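Local coordinates for apical membrane antigen 1-like protein, soluble form (PDB 3ZLE) that probably takes part in host cell invasion by Toxoplasma sporozoites, as a paralogue of the parasite surface protein AMA1, at residues Asp151-Lys156 / Ala196-Tyr201; Phe53-Gln58 / Phe187-Glu192; Gly229-Gly234 / Pro324-Pro329; Trp303-Leu308 / Ala318-Val323. All coordinates share one frame; numbering follows the deposited sequence.

Contact 1 of 4, residues Asp151-Lys156 / Ala196-Tyr201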
loop_
_atom_site.group_PDB
_atom_site.type_symbol
_atom_site.label_atom_id
_atom_site.label_comp_id
_atom_site.label_asym_id
_atom_site.label_seq_id
_atom_site.Cartn_x
_atom_site.Cartn_y
_atom_site.Cartn_z
ATOM N N ASP A 151 -12.370 -7.180 1.958
ATOM C CA ASP A 151 -13.349 -6.138 1.521
ATOM C C ASP A 151 -14.173 -5.621 2.716
ATOM O O ASP A 151 -14.873 -6.390 3.395
ATOM C CB ASP A 151 -14.291 -6.725 0.459
ATOM C CG ASP A 151 -15.361 -5.760 0.036
ATOM O OD1 ASP A 151 -15.240 -4.571 0.365
ATOM O OD2 ASP A 151 -16.349 -6.189 -0.595
ATOM N N ALA A 152 -13.993 -4.361 3.081
ATOM C CA ALA A 152 -14.567 -3.908 4.363
ATOM C C ALA A 152 -16.047 -3.585 4.267
ATOM O O ALA A 152 -16.718 -3.463 5.270
ATOM C CB ALA A 152 -13.769 -2.780 4.990
ATOM N N VAL A 153 -16.569 -3.612 3.051
ATOM C CA VAL A 153 -17.974 -3.426 2.829
ATOM C C VAL A 153 -18.716 -4.755 2.927
ATOM O O VAL A 153 -19.548 -4.923 3.796
ATOM C CB VAL A 153 -18.244 -2.759 1.449
ATOM C CG1 VAL A 153 -19.725 -2.705 1.143
ATOM C CG2 VAL A 153 -17.657 -1.349 1.424
ATOM N N SER A 154 -18.403 -5.716 2.066
ATOM C CA SER A 154 -19.066 -7.016 2.217
ATOM C C SER A 154 -18.655 -7.697 3.523
ATOM O O SER A 154 -19.330 -8.595 3.964
ATOM C CB SER A 154 -18.772 -7.945 1.049
ATOM O OG SER A 154 -17.392 -8.167 0.935
ATOM N N ARG A 155 -17.572 -7.211 4.157
ATOM C CA ARG A 155 -16.894 -7.923 5.245
ATOM C C ARG A 155 -16.503 -9.320 4.863
ATOM O O ARG A 155 -16.784 -10.257 5.590
ATOM C CB ARG A 155 -17.740 -7.944 6.532
ATOM C CG ARG A 155 -18.041 -6.545 7.028
ATOM C CD ARG A 155 -18.881 -6.542 8.296
ATOM N NE ARG A 155 -18.885 -5.195 8.859
ATOM C CZ ARG A 155 -19.923 -4.355 8.795
ATOM N NH1 ARG A 155 -21.108 -4.737 8.300
ATOM N NH2 ARG A 155 -19.785 -3.133 9.228
ATOM N N LYS A 156 -15.903 -9.459 3.674
ATOM C CA LYS A 156 -15.449 -10.755 3.179
ATOM C C LYS A 156 -13.927 -10.839 3.016
ATOM O O LYS A 156 -13.283 -9.889 2.590
ATOM C CB LYS A 156 -16.101 -11.050 1.840
ATOM C CG LYS A 156 -17.530 -11.575 1.964
ATOM C CD LYS A 156 -18.214 -11.561 0.619
ATOM C CE LYS A 156 -19.712 -11.562 0.808
ATOM N NZ LYS A 156 -20.187 -12.852 1.390
ATOM N N ALA A 196 -18.934 1.019 -3.363
ATOM C CA ALA A 196 -19.452 -0.383 -3.404
ATOM C C ALA A 196 -18.573 -1.405 -2.671
ATOM O O ALA A 196 -19.064 -2.479 -2.242
ATOM C CB ALA A 196 -19.681 -0.827 -4.861
ATOM N N ARG A 197 -17.259 -1.159 -2.645
ATOM C CA ARG A 197 -16.321 -2.029 -1.931
ATOM C C ARG A 197 -15.121 -1.232 -1.343
ATOM O O ARG A 197 -14.872 -0.107 -1.756
ATOM C CB ARG A 197 -15.841 -3.183 -2.826
ATOM C CG ARG A 197 -15.229 -2.752 -4.153
ATOM C CD ARG A 197 -14.734 -3.920 -4.969
ATOM N NE ARG A 197 -13.759 -3.442 -5.919
ATOM C CZ ARG A 197 -13.174 -4.179 -6.841
ATOM N NH1 ARG A 197 -13.431 -5.473 -6.926
ATOM N NH2 ARG A 197 -12.322 -3.614 -7.667
ATOM N N ALA A 198 -14.484 -1.749 -0.295
ATOM C CA ALA A 198 -13.356 -1.032 0.307
ATOM C C ALA A 198 -12.241 -2.037 0.592
ATOM O O ALA A 198 -12.256 -2.716 1.591
ATOM C CB ALA A 198 -13.785 -0.278 1.592
ATOM N N LEU A 199 -11.272 -2.102 -0.311
ATOM C CA LEU A 199 -10.381 -3.221 -0.400
ATOM C C LEU A 199 -9.130 -2.966 0.390
ATOM O O LEU A 199 -8.667 -1.822 0.509
ATOM C CB LEU A 199 -10.027 -3.493 -1.860
ATOM C CG LEU A 199 -11.223 -3.969 -2.691
ATOM C CD1 LEU A 199 -10.774 -4.473 -4.053
ATOM C CD2 LEU A 199 -11.987 -5.021 -1.938
ATOM N N VAL A 200 -8.526 -4.043 0.854
ATOM C CA VAL A 200 -7.208 -3.973 1.468
ATOM C C VAL A 200 -6.456 -5.145 0.940
ATOM O O VAL A 200 -6.953 -6.250 1.025
ATOM C CB VAL A 200 -7.272 -4.119 2.996
ATOM C CG1 VAL A 200 -5.879 -3.916 3.588
ATOM C CG2 VAL A 200 -8.241 -3.092 3.578
ATOM N N TYR A 201 -5.332 -4.882 0.265
ATOM C CA TYR A 201 -4.537 -5.941 -0.335
ATOM C C TYR A 201 -3.344 -6.133 0.544
ATOM O O TYR A 201 -2.814 -5.168 1.108
ATOM C CB TYR A 201 -4.071 -5.545 -1.755
ATOM C CG TYR A 201 -3.283 -6.624 -2.510
ATOM C CD1 TYR A 201 -1.927 -6.834 -2.263
ATOM C CD2 TYR A 201 -3.852 -7.289 -3.589
ATOM C CE1 TYR A 201 -1.219 -7.810 -2.951
ATOM C CE2 TYR A 201 -3.126 -8.200 -4.337
ATOM C CZ TYR A 201 -1.821 -8.452 -4.015
ATOM O OH TYR A 201 -1.143 -9.403 -4.726
HETATM O O HOH W 1 -18.640 -5.218 -1.277
#

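Contact 2 of 4, residues Phe53-Gln58 / Phe187-Glu192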
loop_
_atom_site.group_PDB
_atom_site.type_symbol
_atom_site.label_atom_id
_atom_site.label_comp_id
_atom_site.label_asym_id
_atom_site.label_seq_id
_atom_site.Cartn_x
_atom_site.Cartn_y
_atom_site.Cartn_z
ATOM N N PHE A 53 -4.037 -0.180 1.588
ATOM C CA PHE A 53 -5.448 0.196 1.573
ATOM C C PHE A 53 -5.865 0.737 0.221
ATOM O O PHE A 53 -5.213 1.646 -0.337
ATOM C CB PHE A 53 -5.698 1.250 2.644
ATOM C CG PHE A 53 -5.733 0.692 4.028
ATOM C CD1 PHE A 53 -4.544 0.447 4.708
ATOM C CD2 PHE A 53 -6.934 0.237 4.591
ATOM C CE1 PHE A 53 -4.572 -0.049 6.003
ATOM C CE2 PHE A 53 -6.947 -0.349 5.873
ATOM C CZ PHE A 53 -5.749 -0.529 6.546
ATOM N N GLY A 54 -6.939 0.176 -0.328
ATOM C CA GLY A 54 -7.457 0.630 -1.596
ATOM C C GLY A 54 -6.764 0.051 -2.819
ATOM O O GLY A 54 -7.166 0.346 -3.944
ATOM N N LYS A 55 -5.798 -0.862 -2.618
ATOM C CA LYS A 55 -5.177 -1.530 -3.742
ATOM C C LYS A 55 -6.069 -2.514 -4.433
ATOM O O LYS A 55 -6.547 -3.471 -3.813
ATOM C CB LYS A 55 -3.856 -2.182 -3.370
ATOM C CG LYS A 55 -3.328 -3.212 -4.368
ATOM C CD LYS A 55 -1.787 -3.314 -4.322
ATOM C CE LYS A 55 -1.330 -4.578 -5.019
ATOM N NZ LYS A 55 0.167 -4.774 -5.078
ATOM N N ALA A 56 -6.252 -2.318 -5.750
ATOM C CA ALA A 56 -6.988 -3.252 -6.566
ATOM C C ALA A 56 -6.114 -3.613 -7.783
ATOM O O ALA A 56 -5.217 -2.861 -8.162
ATOM C CB ALA A 56 -8.324 -2.617 -7.022
ATOM N N ILE A 57 -6.347 -4.771 -8.362
ATOM C CA ILE A 57 -5.740 -5.106 -9.637
ATOM C C ILE A 57 -6.759 -4.789 -10.723
ATOM O O ILE A 57 -7.710 -5.493 -10.880
ATOM C CB ILE A 57 -5.448 -6.590 -9.741
ATOM C CG1 ILE A 57 -4.544 -7.081 -8.600
ATOM C CG2 ILE A 57 -4.972 -6.947 -11.148
ATOM C CD1 ILE A 57 -3.254 -6.328 -8.440
ATOM N N GLN A 58 -6.500 -3.743 -11.487
ATOM C CA GLN A 58 -7.268 -3.415 -12.683
ATOM C C GLN A 58 -7.038 -4.437 -13.814
ATOM O O GLN A 58 -5.911 -4.630 -14.277
ATOM C CB GLN A 58 -6.841 -2.027 -13.141
ATOM C CG GLN A 58 -7.356 -1.611 -14.502
ATOM C CD GLN A 58 -8.742 -0.987 -14.397
ATOM O OE1 GLN A 58 -9.748 -1.607 -14.783
ATOM N NE2 GLN A 58 -8.820 0.129 -13.676
ATOM N N PHE A 187 -3.083 -6.509 -16.925
ATOM C CA PHE A 187 -3.547 -6.052 -15.653
ATOM C C PHE A 187 -2.460 -5.320 -14.900
ATOM O O PHE A 187 -1.253 -5.593 -15.064
ATOM C CB PHE A 187 -4.146 -7.214 -14.827
ATOM C CG PHE A 187 -3.165 -8.347 -14.549
ATOM C CD1 PHE A 187 -2.265 -8.259 -13.482
ATOM C CD2 PHE A 187 -3.232 -9.550 -15.279
ATOM C CE1 PHE A 187 -1.387 -9.311 -13.192
ATOM C CE2 PHE A 187 -2.365 -10.618 -14.990
ATOM C CZ PHE A 187 -1.460 -10.508 -13.919
ATOM N N GLU A 188 -2.883 -4.388 -14.052
ATOM C CA GLU A 188 -1.965 -3.613 -13.246
ATOM C C GLU A 188 -2.610 -3.119 -11.946
ATOM O O GLU A 188 -3.834 -3.042 -11.832
ATOM C CB GLU A 188 -1.341 -2.445 -14.076
ATOM C CG GLU A 188 -2.305 -1.328 -14.516
ATOM C CD GLU A 188 -3.252 -1.709 -15.676
ATOM O OE1 GLU A 188 -2.897 -2.596 -16.500
ATOM O OE2 GLU A 188 -4.321 -1.050 -15.832
ATOM N N PRO A 189 -1.795 -2.891 -10.923
ATOM C CA PRO A 189 -2.379 -2.475 -9.662
ATOM C C PRO A 189 -2.860 -1.033 -9.757
ATOM O O PRO A 189 -2.301 -0.270 -10.507
ATOM C CB PRO A 189 -1.204 -2.574 -8.668
ATOM C CG PRO A 189 -0.174 -3.433 -9.340
ATOM C CD PRO A 189 -0.354 -3.186 -10.818
ATOM N N VAL A 190 -3.911 -0.686 -9.007
ATOM C CA VAL A 190 -4.414 0.682 -8.953
ATOM C C VAL A 190 -5.050 0.932 -7.579
ATOM O O VAL A 190 -5.584 -0.004 -6.978
ATOM C CB VAL A 190 -5.412 0.924 -10.094
ATOM C CG1 VAL A 190 -6.804 0.357 -9.746
ATOM C CG2 VAL A 190 -5.468 2.409 -10.449
ATOM N N LYS A 191 -4.864 2.134 -7.009
ATOM C CA LYS A 191 -5.771 2.606 -5.940
ATOM C C LYS A 191 -7.177 2.954 -6.449
ATOM O O LYS A 191 -7.335 3.823 -7.309
ATOM C CB LYS A 191 -5.208 3.816 -5.214
ATOM C CG LYS A 191 -4.058 3.553 -4.253
ATOM C CD LYS A 191 -4.326 2.422 -3.298
ATOM C CE LYS A 191 -3.199 2.184 -2.291
ATOM N NZ LYS A 191 -2.812 3.312 -1.408
ATOM N N GLU A 192 -8.183 2.373 -5.788
ATOM C CA GLU A 192 -9.571 2.668 -6.046
ATOM C C GLU A 192 -10.287 3.159 -4.798
ATOM O O GLU A 192 -9.889 2.883 -3.691
ATOM C CB GLU A 192 -10.297 1.461 -6.669
ATOM C CG GLU A 192 -10.517 0.314 -5.719
ATOM C CD GLU A 192 -11.545 -0.703 -6.216
ATOM O OE1 GLU A 192 -11.615 -0.969 -7.443
ATOM O OE2 GLU A 192 -12.249 -1.282 -5.365
#

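Contact 3 of 4, residues Gly229-Gly234 / Pro324-Pro329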
loop_
_atom_site.group_PDB
_atom_site.type_symbol
_atom_site.label_atom_id
_atom_site.label_comp_id
_atom_site.label_asym_id
_atom_site.label_seq_id
_atom_site.Cartn_x
_atom_site.Cartn_y
_atom_site.Cartn_z
ATOM N N GLY A 229 7.881 16.176 6.975
ATOM C CA GLY A 229 9.140 16.940 6.854
ATOM C C GLY A 229 10.411 16.239 7.329
ATOM O O GLY A 229 10.437 15.022 7.508
ATOM N N LYS A 230 11.496 17.018 7.371
ATOM C CA LYS A 230 12.786 16.611 7.870
ATOM C C LYS A 230 13.225 17.619 8.905
ATOM O O LYS A 230 13.290 18.804 8.614
ATOM C CB LYS A 230 13.816 16.608 6.737
ATOM C CG LYS A 230 15.004 15.688 6.980
ATOM C CD LYS A 230 14.548 14.216 7.029
ATOM C CE LYS A 230 15.716 13.237 6.908
ATOM N NZ LYS A 230 15.918 12.797 5.496
ATOM N N TRP A 231 13.582 17.154 10.093
ATOM C CA TRP A 231 14.021 18.036 11.146
ATOM C C TRP A 231 15.425 18.568 10.848
ATOM O O TRP A 231 16.357 17.783 10.653
ATOM C CB TRP A 231 14.038 17.287 12.488
ATOM C CG TRP A 231 14.221 18.181 13.638
ATOM C CD1 TRP A 231 15.396 18.462 14.294
ATOM C CD2 TRP A 231 13.216 19.022 14.229
ATOM N NE1 TRP A 231 15.159 19.347 15.314
ATOM C CE2 TRP A 231 13.835 19.729 15.281
ATOM C CE3 TRP A 231 11.834 19.190 14.010
ATOM C CZ2 TRP A 231 13.119 20.585 16.140
ATOM C CZ3 TRP A 231 11.122 20.046 14.845
ATOM C CH2 TRP A 231 11.778 20.752 15.901
ATOM N N GLU A 232 15.550 19.901 10.821
ATOM C CA GLU A 232 16.793 20.621 10.526
ATOM C C GLU A 232 16.692 22.013 11.140
ATOM O O GLU A 232 15.733 22.748 10.885
ATOM C CB GLU A 232 16.978 20.824 9.016
ATOM C CG GLU A 232 16.982 19.575 8.160
ATOM C CD GLU A 232 16.729 19.903 6.697
ATOM O OE1 GLU A 232 16.892 21.087 6.331
ATOM O OE2 GLU A 232 16.311 19.000 5.933
ATOM N N ASP A 233 17.707 22.401 11.898
ATOM C CA ASP A 233 17.790 23.766 12.393
ATOM C C ASP A 233 16.637 24.092 13.325
ATOM O O ASP A 233 16.050 25.168 13.242
ATOM C CB ASP A 233 17.795 24.751 11.234
ATOM C CG ASP A 233 19.123 24.807 10.532
ATOM O OD1 ASP A 233 20.158 24.931 11.225
ATOM O OD2 ASP A 233 19.134 24.717 9.285
ATOM N N GLY A 234 16.301 23.153 14.196
ATOM C CA GLY A 234 15.270 23.386 15.211
ATOM C C GLY A 234 13.847 23.615 14.714
ATOM O O GLY A 234 13.014 24.112 15.470
ATOM N N PRO A 324 10.590 10.411 6.265
ATOM C CA PRO A 324 10.402 11.677 6.950
ATOM C C PRO A 324 10.511 11.432 8.443
ATOM O O PRO A 324 10.297 10.308 8.882
ATOM C CB PRO A 324 8.968 12.083 6.551
ATOM C CG PRO A 324 8.279 10.804 6.287
ATOM C CD PRO A 324 9.320 9.779 5.891
ATOM N N ASP A 325 10.879 12.452 9.213
ATOM C CA ASP A 325 11.071 12.271 10.656
ATOM C C ASP A 325 10.387 13.367 11.472
ATOM O O ASP A 325 10.557 13.464 12.657
ATOM C CB ASP A 325 12.584 12.194 10.997
ATOM C CG ASP A 325 13.338 13.456 10.613
ATOM O OD1 ASP A 325 12.686 14.483 10.321
ATOM O OD2 ASP A 325 14.604 13.466 10.708
ATOM N N CYS A 326 9.560 14.166 10.834
ATOM C CA CYS A 326 8.680 15.035 11.602
ATOM C C CYS A 326 7.505 15.425 10.743
ATOM O O CYS A 326 7.437 15.083 9.525
ATOM C CB CYS A 326 9.435 16.295 12.076
ATOM S SG CYS A 326 10.226 17.160 10.703
ATOM N N PHE A 327 6.534 16.058 11.398
ATOM C CA PHE A 327 5.397 16.645 10.747
ATOM C C PHE A 327 5.400 18.126 10.989
ATOM O O PHE A 327 5.569 18.580 12.134
ATOM C CB PHE A 327 4.117 16.071 11.337
ATOM C CG PHE A 327 3.755 14.761 10.775
ATOM C CD1 PHE A 327 3.182 14.676 9.512
ATOM C CD2 PHE A 327 4.108 13.584 11.439
ATOM C CE1 PHE A 327 2.860 13.446 8.979
ATOM C CE2 PHE A 327 3.788 12.350 10.902
ATOM C CZ PHE A 327 3.164 12.278 9.695
ATOM N N ALA A 328 5.142 18.886 9.932
ATOM C CA ALA A 328 4.864 20.311 10.085
ATOM C C ALA A 328 3.338 20.546 10.142
ATOM O O ALA A 328 2.657 20.350 9.133
ATOM C CB ALA A 328 5.454 21.067 8.872
ATOM N N PRO A 329 2.793 20.945 11.292
ATOM C CA PRO A 329 1.304 21.101 11.244
ATOM C C PRO A 329 0.914 22.337 10.427
ATOM O O PRO A 329 1.402 23.443 10.698
ATOM C CB PRO A 329 0.902 21.275 12.733
ATOM C CG PRO A 329 2.141 21.813 13.386
ATOM C CD PRO A 329 3.348 21.267 12.635
HETATM O O HOH W 2 16.648 15.092 10.446
#

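Contact 4 of 4, residues Trp303-Leu308 / Ala318-Val323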
loop_
_atom_site.group_PDB
_atom_site.type_symbol
_atom_site.label_atom_id
_atom_site.label_comp_id
_atom_site.label_asym_id
_atom_site.label_seq_id
_atom_site.Cartn_x
_atom_site.Cartn_y
_atom_site.Cartn_z
ATOM N N TRP A 303 5.955 8.509 -0.316
ATOM C CA TRP A 303 5.253 9.545 0.434
ATOM C C TRP A 303 4.878 10.715 -0.464
ATOM O O TRP A 303 5.586 11.000 -1.406
ATOM C CB TRP A 303 6.119 10.057 1.554
ATOM C CG TRP A 303 6.709 8.955 2.458
ATOM C CD1 TRP A 303 6.248 8.578 3.686
ATOM C CD2 TRP A 303 7.942 8.219 2.244
ATOM N NE1 TRP A 303 7.062 7.577 4.210
ATOM C CE2 TRP A 303 8.098 7.337 3.337
ATOM C CE3 TRP A 303 8.851 8.137 1.179
ATOM C CZ2 TRP A 303 9.174 6.417 3.427
ATOM C CZ3 TRP A 303 9.898 7.216 1.255
ATOM C CH2 TRP A 303 10.068 6.394 2.398
ATOM N N ALA A 304 3.725 11.355 -0.179
ATOM C CA ALA A 304 3.282 12.524 -0.899
ATOM C C ALA A 304 2.773 13.595 0.054
ATOM O O ALA A 304 2.014 13.308 0.969
ATOM C CB ALA A 304 2.188 12.166 -1.917
ATOM N N ASN A 305 3.225 14.836 -0.147
ATOM C CA ASN A 305 2.652 15.972 0.541
ATOM C C ASN A 305 1.661 16.687 -0.348
ATOM O O ASN A 305 2.002 17.089 -1.482
ATOM C CB ASN A 305 3.755 16.925 0.968
ATOM C CG ASN A 305 4.388 16.510 2.262
ATOM O OD1 ASN A 305 3.790 15.744 3.042
ATOM N ND2 ASN A 305 5.574 17.014 2.524
ATOM N N PHE A 306 0.435 16.845 0.137
ATOM C CA PHE A 306 -0.580 17.610 -0.592
ATOM C C PHE A 306 -0.814 18.990 0.044
ATOM O O PHE A 306 -1.276 19.094 1.185
ATOM C CB PHE A 306 -1.889 16.856 -0.642
ATOM C CG PHE A 306 -3.010 17.654 -1.248
ATOM C CD1 PHE A 306 -3.187 17.702 -2.626
ATOM C CD2 PHE A 306 -3.805 18.457 -0.454
ATOM C CE1 PHE A 306 -4.245 18.390 -3.171
ATOM C CE2 PHE A 306 -4.851 19.189 -1.001
ATOM C CZ PHE A 306 -5.091 19.133 -2.353
ATOM N N TYR A 307 -0.456 20.061 -0.671
ATOM C CA TYR A 307 -0.632 21.396 -0.085
ATOM C C TYR A 307 -0.940 22.482 -1.084
ATOM O O TYR A 307 -0.854 22.284 -2.296
ATOM C CB TYR A 307 0.583 21.777 0.763
ATOM C CG TYR A 307 1.857 21.870 -0.036
ATOM C CD1 TYR A 307 2.524 20.732 -0.440
ATOM C CD2 TYR A 307 2.329 23.103 -0.483
ATOM C CE1 TYR A 307 3.687 20.818 -1.186
ATOM C CE2 TYR A 307 3.487 23.204 -1.210
ATOM C CZ TYR A 307 4.165 22.058 -1.558
ATOM O OH TYR A 307 5.313 22.169 -2.301
ATOM N N LEU A 308 -1.422 23.595 -0.563
ATOM C CA LEU A 308 -1.702 24.770 -1.339
ATOM C C LEU A 308 -0.436 25.611 -1.334
ATOM O O LEU A 308 0.015 26.020 -0.276
ATOM C CB LEU A 308 -2.850 25.538 -0.674
ATOM C CG LEU A 308 -3.198 26.953 -1.170
ATOM C CD1 LEU A 308 -3.441 26.957 -2.667
ATOM C CD2 LEU A 308 -4.425 27.468 -0.438
ATOM N N ALA A 318 3.343 16.800 -3.977
ATOM C CA ALA A 318 4.821 16.702 -3.967
ATOM C C ALA A 318 5.236 15.339 -3.460
ATOM O O ALA A 318 5.211 15.073 -2.247
ATOM C CB ALA A 318 5.435 17.787 -3.091
ATOM N N ILE A 319 5.617 14.481 -4.387
ATOM C CA ILE A 319 5.983 13.124 -4.058
ATOM C C ILE A 319 7.484 12.985 -3.811
ATOM O O ILE A 319 8.307 13.392 -4.618
ATOM C CB ILE A 319 5.593 12.210 -5.184
ATOM C CG1 ILE A 319 4.067 12.088 -5.252
ATOM C CG2 ILE A 319 6.338 10.891 -5.096
ATOM C CD1 ILE A 319 3.574 11.569 -6.586
ATOM N N PHE A 320 7.848 12.382 -2.703
ATOM C CA PHE A 320 9.259 12.357 -2.361
ATOM C C PHE A 320 9.686 10.973 -1.942
ATOM O O PHE A 320 8.848 10.108 -1.690
ATOM C CB PHE A 320 9.579 13.387 -1.286
ATOM C CG PHE A 320 8.873 13.131 0.033
ATOM C CD1 PHE A 320 7.571 13.605 0.253
ATOM C CD2 PHE A 320 9.545 12.513 1.089
ATOM C CE1 PHE A 320 6.959 13.457 1.476
ATOM C CE2 PHE A 320 8.910 12.292 2.304
ATOM C CZ PHE A 320 7.601 12.744 2.488
ATOM N N ASP A 321 10.989 10.782 -1.805
ATOM C CA ASP A 321 11.521 9.446 -1.561
ATOM C C ASP A 321 12.463 9.361 -0.391
ATOM O O ASP A 321 13.221 8.406 -0.300
ATOM C CB ASP A 321 12.218 8.901 -2.809
ATOM C CG ASP A 321 13.503 9.640 -3.130
ATOM O OD1 ASP A 321 13.887 10.560 -2.388
ATOM O OD2 ASP A 321 14.083 9.343 -4.181
ATOM N N GLN A 322 12.297 10.259 0.582
ATOM C CA GLN A 322 13.014 10.147 1.856
ATOM C C GLN A 322 12.098 9.750 3.011
ATOM O O GLN A 322 10.972 10.209 3.114
ATOM C CB GLN A 322 13.678 11.463 2.195
ATOM C CG GLN A 322 14.655 11.944 1.140
ATOM C CD GLN A 322 16.058 12.066 1.686
ATOM O OE1 GLN A 322 16.278 12.678 2.738
ATOM N NE2 GLN A 322 17.015 11.450 1.000
ATOM N N VAL A 323 12.631 8.971 3.939
ATOM C CA VAL A 323 11.923 8.705 5.136
ATOM C C VAL A 323 11.831 9.998 5.929
ATOM O O VAL A 323 12.866 10.561 6.331
ATOM C CB VAL A 323 12.605 7.626 5.977
ATOM C CG1 VAL A 323 11.924 7.533 7.350
ATOM C CG2 VAL A 323 12.542 6.279 5.259
#

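Contact 1 of 4, residues Asp151-Lys156 / Ala196-Tyr201
D151 holds CG anti to its backbone N (chi1 176°), which sets its carboxylate between its own turn and the segment 196-201, while V153 carries CG2 beside its backbone N, where it packs against R197 CA at 3.7 Å. OD1 of D151 is the main link: A198 N donates to it at 3.0 Å with a nearly straight N-H...O angle of 165°, meeting the oxygen almost head-on to the C-O bond. V153 N reaches the same OD1 at 3.1 Å from well above the carboxylate plane, so that the two amides come from opposite faces. The other oxygen is gripped too. S154 OG donates to D151 OD2 at 2.7 Å, again from above the plane, and a water joins D151 OD2 (2.6 Å) to A196 O (2.9 Å). This many donors would suit an ionised carboxylate. R197 crosses D151 at about a right angle, and of its side chain only CB comes near the D151 oxygens; its guanidinium leads away to a salt bridge with E192, with L199 CD1 lying over the centre of one face. L199 CD2 meets D151 CB at 3.7 Å. One backbone bond, A152 N to A198 O (2.8 Å), carries the pairing beyond the D151-L199 pair, and A198 CB packs on V153 CG2. By accepting V153 N, D151 OD1 closes an Asx turn, and R155 and K156 both face D151 across a G1 beta bulge, closing the hairpin of strands 148-151 and 156-159 within a five-stranded antiparallel sheet of this PAN-clan ectodomain.

Contact 2 of 4, residues Phe53-Gln58 / Phe187-Glu192
A56 and V190 form the centre of the pairing, each giving its N-H to the carbonyl of the other: A56 N to V190 O and V190 N to A56 O, both 2.7 Å. Q58 and E188 repeat the pattern, with Q58 N to E188 O at 2.8 Å and E188 N to Q58 O at 3.0 Å, and E192 N reaches G54 O at 2.9 Å where the first strand begins. The donors of the A56-V190 pair lie nearly in line with the carbonyls they meet, although the strands are twisted, their directions 148° apart.

Side chains pair by face. On the one bearing K55, I57, P189 and K191, I57 runs alongside F187 with CG2 against F187 CB at 3.8 Å, and the chain of K55 lies beside P189, both pointing the same way. On the other face, E188 bends at chi2 (-75°), which turns CD back; its OE2 lies 3.4 Å from Q58 CG, the two side chains side by side. E192 lays its carboxylate over A56, with OE1 3.7 Å from A56 CB.

Further out, each charged tip is fixed by a neighbour: E188 OE2 by H60, E192 by R197, K191 NZ by the carbonyls of A338 and G340, and K55 NZ by Q165 and the carbonyl of F33. F88 meets the F187 ring edge-to-face and also touches I57, while F261 of helix 253-262 backs K55, P189 and K191. The result is a two-stranded antiparallel ribbon, strands 55-59 and 187-191, closed across 128 intervening residues.

Contact 3 of 4, residues Gly229-Gly234 / Pro324-Pro329
A classic beta bulge, with D325 and C326 both facing G229, joins strand 226-232 to strand 326-330. G229 N donates to C326 O at 2.8 Å, and D325 N returns a bond to G229 O at 3.1 Å. The D325 side chain extends the link along the first strand: its CG sits between the backbone N and the carbonyl carbon (chi1 61°), and OD1 accepts W231 N at 2.8 Å on its syn lone pair, the side of OD2. A water then bridges D325 OD2 (2.6 Å) to W231 O (2.7 Å), so that both carboxylate oxygens engage W231. K230 crosses D325 at about a right angle, CD lying 3.8 Å from OD2, but its ammonium is too distant for a salt bridge.

In the fold this is one edge of a three-stranded antiparallel sheet, with strand 235-238 on the other side of strand 226-232; the disulfide from C326 to C236 ties the outer strands across the middle one. C326 SG comes within 3.4 Å of W231 N and meets the indole at its edge, 4.2 Å from CE3. The F327 ring meets F228 of the same neighbouring strand and packs edge-to-face with W9 and F22.

Contact 4 of 4, residues Trp303-Leu308 / Ala318-Val323
W303 and F320 face each other across a beta hairpin, strands 303-308 and 315-320, as a hydrogen-bonded antiparallel pair. Their side chains cross at about a right angle, yet the ring planes lie only 16° apart: the indole's five-membered ring is slid off the phenyl ring, centroids 5.3 Å apart, and the two barely overlap. What sits on the F320 face is W303 CB, 3.6 Å from the ring centroid in a CH-pi contact and offset toward CZ, which it approaches to 3.2 Å. F320 CG stands between its backbone N and carbonyl carbon (chi1 63°), and the ring beyond it turns a face to W303 CB. The stacking partner of the F320 ring is F239, outside the hairpin.

Past F320 the chain folds over the indole. Q322 O lies over one face, 3.5 Å from W303 CE3, F320 O lies at the edge in plane, and W303 NE1 is hydrogen-bonded to the carbonyl of F22. V323 crosses obliquely, CG2 3.8 Å from W303 CH2. N305 turns its amide 48° from the F320 plane, with ND2 held by the carbonyls of F228 and F239. A304 CB meets I319 CG1 at 3.8 Å on the opposite sheet face. Back on the face of W303 and F320, the Y307 ring edge meets A318, CE1 lying 4.0 Å from CB.

The contacts form two touching pairs. Contacts 1 and 2, centres about 13 Å apart, share the salt bridge R197 NE to E192 OE2 (2.7 Å) and a probable backbone bond from G54 N to L199 O (2.8 Å). Contacts 3 and 4, their centres also about 13 Å apart, meet where P324 CD packs on W303 NE1 (3.6 Å). Contact 1 lies on the other side of the chain's centre from contacts 3 and 4. Contacts 2 and 4 do not touch, their nearest atoms about 10 Å apart, but helix 253-262 packs against both. Bound glycerol, probably from crystallisation, approaches A152 of contact 1 and F53 of contact 2.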